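Local atomic coordinates of Lin2111 protein (Listeria innocua, PDB entry 3EDP), a protein that probably acts as a DNA-binding transcription regulator of the GntR family, pairing a DNA-binding domain with a UTRA domain, although its precise function is unknown. Residues F130-K133 against A138-D141; P151-K156 against V167-Y172. One frame throughout, in Å; residues are numbered along the deposited sequence.

Contact 1: F130-K133 against A138-D141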
loop_
_atom_site.group_PDB
_atom_site.type_symbol
_atom_site.label_atom_id
_atom_site.label_comp_id
_atom_site.label_asym_id
_atom_site.label_seq_id
_atom_site.Cartn_x
_atom_site.Cartn_y
_atom_site.Cartn_z
ATOM N N PHE A 130 14.820 -6.156 6.734
ATOM C CA PHE A 130 14.583 -5.845 8.142
ATOM C C PHE A 130 13.526 -6.720 8.815
ATOM O O PHE A 130 12.703 -7.355 8.160
ATOM C CB PHE A 130 14.281 -4.357 8.362
ATOM C CG PHE A 130 12.986 -3.888 7.758
ATOM C CD1 PHE A 130 11.794 -4.016 8.452
ATOM C CD2 PHE A 130 12.967 -3.282 6.512
ATOM C CE1 PHE A 130 10.603 -3.574 7.903
ATOM C CE2 PHE A 130 11.782 -2.830 5.961
ATOM C CZ PHE A 130 10.597 -2.981 6.657
ATOM N N VAL A 131 13.579 -6.744 10.140
ATOM C CA VAL A 131 12.755 -7.623 10.947
ATOM C C VAL A 131 12.066 -6.776 12.002
ATOM O O VAL A 131 12.589 -5.745 12.430
ATOM C CB VAL A 131 13.611 -8.725 11.623
ATOM C CG1 VAL A 131 12.946 -9.229 12.891
ATOM C CG2 VAL A 131 13.879 -9.873 10.654
ATOM N N GLN A 132 10.886 -7.205 12.414
ATOM C CA GLN A 132 10.068 -6.418 13.317
ATOM C C GLN A 132 9.306 -7.372 14.222
ATOM O O GLN A 132 8.687 -8.320 13.740
ATOM C CB GLN A 132 9.094 -5.592 12.485
ATOM C CG GLN A 132 8.426 -4.447 13.196
ATOM C CD GLN A 132 7.558 -3.646 12.248
ATOM O OE1 GLN A 132 7.513 -3.925 11.045
ATOM N NE2 GLN A 132 6.865 -2.647 12.779
ATOM N N LYS A 133 9.360 -7.141 15.529
ATOM C CA LYS A 133 8.568 -7.941 16.462
ATOM C C LYS A 133 7.108 -7.499 16.409
ATOM O O LYS A 133 6.817 -6.304 16.396
ATOM C CB LYS A 133 9.112 -7.828 17.885
ATOM C CG LYS A 133 10.435 -8.558 18.110
ATOM C CD LYS A 133 11.453 -8.203 17.033
ATOM C CE LYS A 133 12.876 -8.526 17.451
ATOM N NZ LYS A 133 13.863 -7.913 16.510
ATOM N N ALA A 138 7.794 -12.493 15.004
ATOM C CA ALA A 138 8.587 -11.610 14.167
ATOM C C ALA A 138 8.157 -11.662 12.701
ATOM O O ALA A 138 7.847 -12.723 12.157
ATOM C CB ALA A 138 10.071 -11.945 14.307
ATOM N N THR A 139 8.133 -10.498 12.070
ATOM C CA THR A 139 7.896 -10.415 10.644
ATOM C C THR A 139 9.193 -10.052 9.936
ATOM O O THR A 139 10.128 -9.523 10.544
ATOM C CB THR A 139 6.835 -9.365 10.311
ATOM O OG1 THR A 139 7.315 -8.072 10.694
ATOM C CG2 THR A 139 5.516 -9.674 11.049
ATOM N N LEU A 140 9.242 -10.334 8.644
ATOM C CA LEU A 140 10.441 -10.086 7.865
ATOM C C LEU A 140 10.075 -9.316 6.605
ATOM O O LEU A 140 9.139 -9.681 5.892
ATOM C CB LEU A 140 11.108 -11.415 7.501
ATOM C CG LEU A 140 12.263 -11.353 6.508
ATOM C CD1 LEU A 140 13.464 -10.714 7.170
ATOM C CD2 LEU A 140 12.610 -12.753 6.032
ATOM N N ASP A 141 10.804 -8.243 6.340
ATOM C CA ASP A 141 10.573 -7.456 5.139
ATOM C C ASP A 141 11.806 -7.421 4.269
ATOM O O ASP A 141 12.926 -7.317 4.766
ATOM C CB ASP A 141 10.148 -6.024 5.481
ATOM C CG ASP A 141 8.674 -5.922 5.805
ATOM O OD1 ASP A 141 7.924 -5.356 4.982
ATOM O OD2 ASP A 141 8.259 -6.428 6.869
#
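F130 pairs with D141 and Q132 with T139 in two antiparallel hydrogen-bonded pairs, on strands whose axes come within 4.6 Å and whose directions differ by 156°. F130 with D141 closes one ring of bonds: D141 N reaches F130 O at 2.8 Å, and F130 N returns a longer bond to D141 O. Q132 with T139 closes the other. T139 N bonds to Q132 O at 2.8 Å, and Q132 N bonds to T139 O. Between these pairs, V131 CA lies 3.3 Å from T139 O in a CA-H...O contact.

On the face carrying F130, Q132, T139 and D141, a CH-pi contact dominates. F130 CG sits between its own backbone N and carbonyl carbon (chi1 66°), which swings the ring toward the neighbouring strand. D141 CB rests over one ring face, toward the rim, 3.3 Å from F130 CZ. Ring and carboxylate planes lie only 3° apart. The carboxylate is held beyond the hairpin: OD2 is hydrogen-bonded to H222 ND1 and OD1 weakly to Q220 NE2, both on strand 215-225. Alongside, T139 and Q132 point the same way, with T139 OG1 3.5 Å from Q132 CB.

The reverse face is apolar at V131, L140 and A138. V131 CG2 touches L140 CD1 at 3.6 Å, with the side chains askew, while V131 CG1 is a looser 4.2 Å from A138 CB. Helix 188-194 lies against this face, N193 touching V131 and L140, and E189 and M194 touching L140.

The arrangement is a tight beta hairpin, made by strands 124-134 and 137-146 inside the antiparallel sheet of the UTRA domain, consistent with the chorismate-lyase-like fold of that family.

Contact 2: P151-K156 against V167-Y172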
loop_
_atom_site.group_PDB
_atom_site.type_symbol
_atom_site.label_atom_id
_atom_site.label_comp_id
_atom_site.label_asym_id
_atom_site.label_seq_id
_atom_site.Cartn_x
_atom_site.Cartn_y
_atom_site.Cartn_z
ATOM N N PRO A 151 19.017 7.494 -7.151
ATOM C CA PRO A 151 20.430 7.847 -7.367
ATOM C C PRO A 151 21.041 8.733 -6.282
ATOM O O PRO A 151 22.227 8.599 -5.995
ATOM C CB PRO A 151 20.384 8.631 -8.690
ATOM C CG PRO A 151 19.001 9.181 -8.732
ATOM C CD PRO A 151 18.177 8.030 -8.234
ATOM N N ASP A 152 20.250 9.618 -5.688
ATOM C CA ASP A 152 20.805 10.654 -4.819
ATOM C C ASP A 152 20.779 10.321 -3.327
ATOM O O ASP A 152 21.289 11.085 -2.507
ATOM C CB ASP A 152 20.102 11.990 -5.081
ATOM C CG ASP A 152 20.285 12.473 -6.510
ATOM O OD1 ASP A 152 21.426 12.404 -7.020
ATOM O OD2 ASP A 152 19.290 12.919 -7.123
ATOM N N LEU A 153 20.191 9.184 -2.977
ATOM C CA LEU A 153 20.092 8.795 -1.577
ATOM C C LEU A 153 21.429 8.309 -1.019
ATOM O O LEU A 153 22.069 7.438 -1.600
ATOM C CB LEU A 153 19.043 7.692 -1.406
ATOM C CG LEU A 153 17.571 8.105 -1.348
ATOM C CD1 LEU A 153 17.142 8.759 -2.647
ATOM C CD2 LEU A 153 16.701 6.894 -1.043
ATOM N N GLN A 154 21.848 8.877 0.106
ATOM C CA GLN A 154 22.954 8.310 0.872
ATOM C C GLN A 154 22.386 7.304 1.871
ATOM O O GLN A 154 21.165 7.196 2.012
ATOM C CB GLN A 154 23.732 9.408 1.595
ATOM C CG GLN A 154 24.271 10.468 0.650
ATOM C CD GLN A 154 24.867 11.655 1.377
ATOM O OE1 GLN A 154 25.307 11.542 2.523
ATOM N NE2 GLN A 154 24.884 12.806 0.711
ATOM N N ALA A 155 23.263 6.574 2.558
ATOM C CA ALA A 155 22.847 5.543 3.507
ATOM C C ALA A 155 21.810 6.042 4.518
ATOM O O ALA A 155 20.795 5.385 4.751
ATOM C CB ALA A 155 24.058 4.959 4.229
ATOM N N LYS A 156 22.074 7.204 5.109
ATOM C CA LYS A 156 21.207 7.768 6.136
ATOM C C LYS A 156 19.833 8.203 5.610
ATOM O O LYS A 156 18.934 8.504 6.392
ATOM C CB LYS A 156 21.897 8.953 6.812
ATOM C CG LYS A 156 22.442 9.980 5.842
ATOM C CD LYS A 156 23.404 10.934 6.548
ATOM C CE LYS A 156 24.116 11.849 5.562
ATOM N NZ LYS A 156 23.162 12.713 4.816
ATOM N N VAL A 167 9.720 4.926 -0.441
ATOM C CA VAL A 167 9.508 4.606 -1.852
ATOM C C VAL A 167 9.247 5.870 -2.669
ATOM O O VAL A 167 9.581 5.951 -3.850
ATOM C CB VAL A 167 8.343 3.616 -2.045
ATOM C CG1 VAL A 167 7.999 3.501 -3.510
ATOM C CG2 VAL A 167 8.708 2.251 -1.477
ATOM N N ASN A 168 8.673 6.866 -2.013
ATOM C CA ASN A 168 8.337 8.125 -2.658
ATOM C C ASN A 168 9.527 9.079 -2.734
ATOM O O ASN A 168 9.431 10.158 -3.314
ATOM C CB ASN A 168 7.208 8.790 -1.877
ATOM C CG ASN A 168 6.454 9.785 -2.693
ATOM O OD1 ASN A 168 6.154 10.882 -2.229
ATOM N ND2 ASN A 168 6.141 9.418 -3.924
ATOM N N SER A 169 10.653 8.681 -2.151
ATOM C CA SER A 169 11.752 9.618 -1.925
ATOM C C SER A 169 12.818 9.658 -3.035
ATOM O O SER A 169 13.791 10.402 -2.939
ATOM C CB SER A 169 12.422 9.317 -0.575
ATOM O OG SER A 169 13.354 8.260 -0.709
ATOM N N GLY A 170 12.649 8.855 -4.077
ATOM C CA GLY A 170 13.623 8.822 -5.155
ATOM C C GLY A 170 13.262 9.737 -6.317
ATOM O O GLY A 170 12.611 10.767 -6.141
ATOM N N LYS A 171 13.694 9.348 -7.512
ATOM C CA LYS A 171 13.485 10.128 -8.732
ATOM C C LYS A 171 12.004 10.362 -9.064
ATOM O O LYS A 171 11.620 11.455 -9.460
ATOM C CB LYS A 171 14.171 9.410 -9.898
ATOM C CG LYS A 171 14.318 10.212 -11.173
ATOM C CD LYS A 171 15.215 9.464 -12.157
ATOM C CE LYS A 171 15.205 10.108 -13.533
ATOM N NZ LYS A 171 15.942 9.275 -14.522
ATOM N N TYR A 172 11.181 9.329 -8.899
ATOM C CA TYR A 172 9.785 9.382 -9.307
ATOM C C TYR A 172 8.832 9.369 -8.123
ATOM O O TYR A 172 9.178 8.930 -7.034
ATOM C CB TYR A 172 9.454 8.216 -10.237
ATOM C CG TYR A 172 10.216 8.239 -11.532
ATOM C CD1 TYR A 172 9.769 8.991 -12.610
ATOM C CD2 TYR A 172 11.390 7.508 -11.681
ATOM C CE1 TYR A 172 10.473 9.018 -13.804
ATOM C CE2 TYR A 172 12.099 7.526 -12.869
ATOM C CZ TYR A 172 11.637 8.281 -13.926
ATOM O OH TYR A 172 12.342 8.299 -15.107
#
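L153 reaches across to S169 and G170, joining two loops of the UTRA domain on either side of the short helix 163-167, in the connection that leads from strand 137-146 to strand 176-185. The contact is small, burying 154 Å² over both sides, and is made by van der Waals touch. L153 is the only residue of 151-156 with atoms within 4.5 Å of 167-172. Its two methyls divide the work. CD2 comes up to the hydroxyl of S169, 3.6 Å from OG. CD1 approaches the backbone, 3.7 Å from S169 O and 4.3 Å from G170 CA. With CG anti to the carbonyl carbon (chi1 -81°), the L153 side chain is directed at the facing loop: one methyl meets the S169 side chain, the other the backbone around S169-G170. Glycine brings no side chain of its own here, and the methyl meets its CA directly. At the edge of the contact the approach is looser, P151 CD standing 4.6 Å from K171 CB.

Around this first shell, F158 packs against L153 as well. V167, at the end of helix 163-167, and Y172 in the loop after it touch strands 201-211 and 215-225, which places the second loop beside the sheet. The S169 hydroxyl that meets the leucine methyl lies between its own backbone N and carbonyl carbon (chi1 82°), and has its polar partner in the preceding helix, where S169 OG is hydrogen-bonded to L166 O.

Both contacts belong to the UTRA domain, in series along the chain, with centres about 22 Å apart and nearest atoms about 10 Å apart. Contact 1 is the buried one, two neighbouring strands of the main sheet held by regular backbone hydrogen bonds and flanked by side-chain packing on both faces. Contact 2 is smaller and only partly buried; it joins irregular loops by one leucine, while the S169 hydroxyl has its hydrogen-bond partner outside the pair, at L166 O. They share an element indirectly: strand 137-146 contributes to contact 1 and runs on into the connection that holds 151-156, and strand 215-225 borders D141 and T139 in one place, V167 and Y172 in the other.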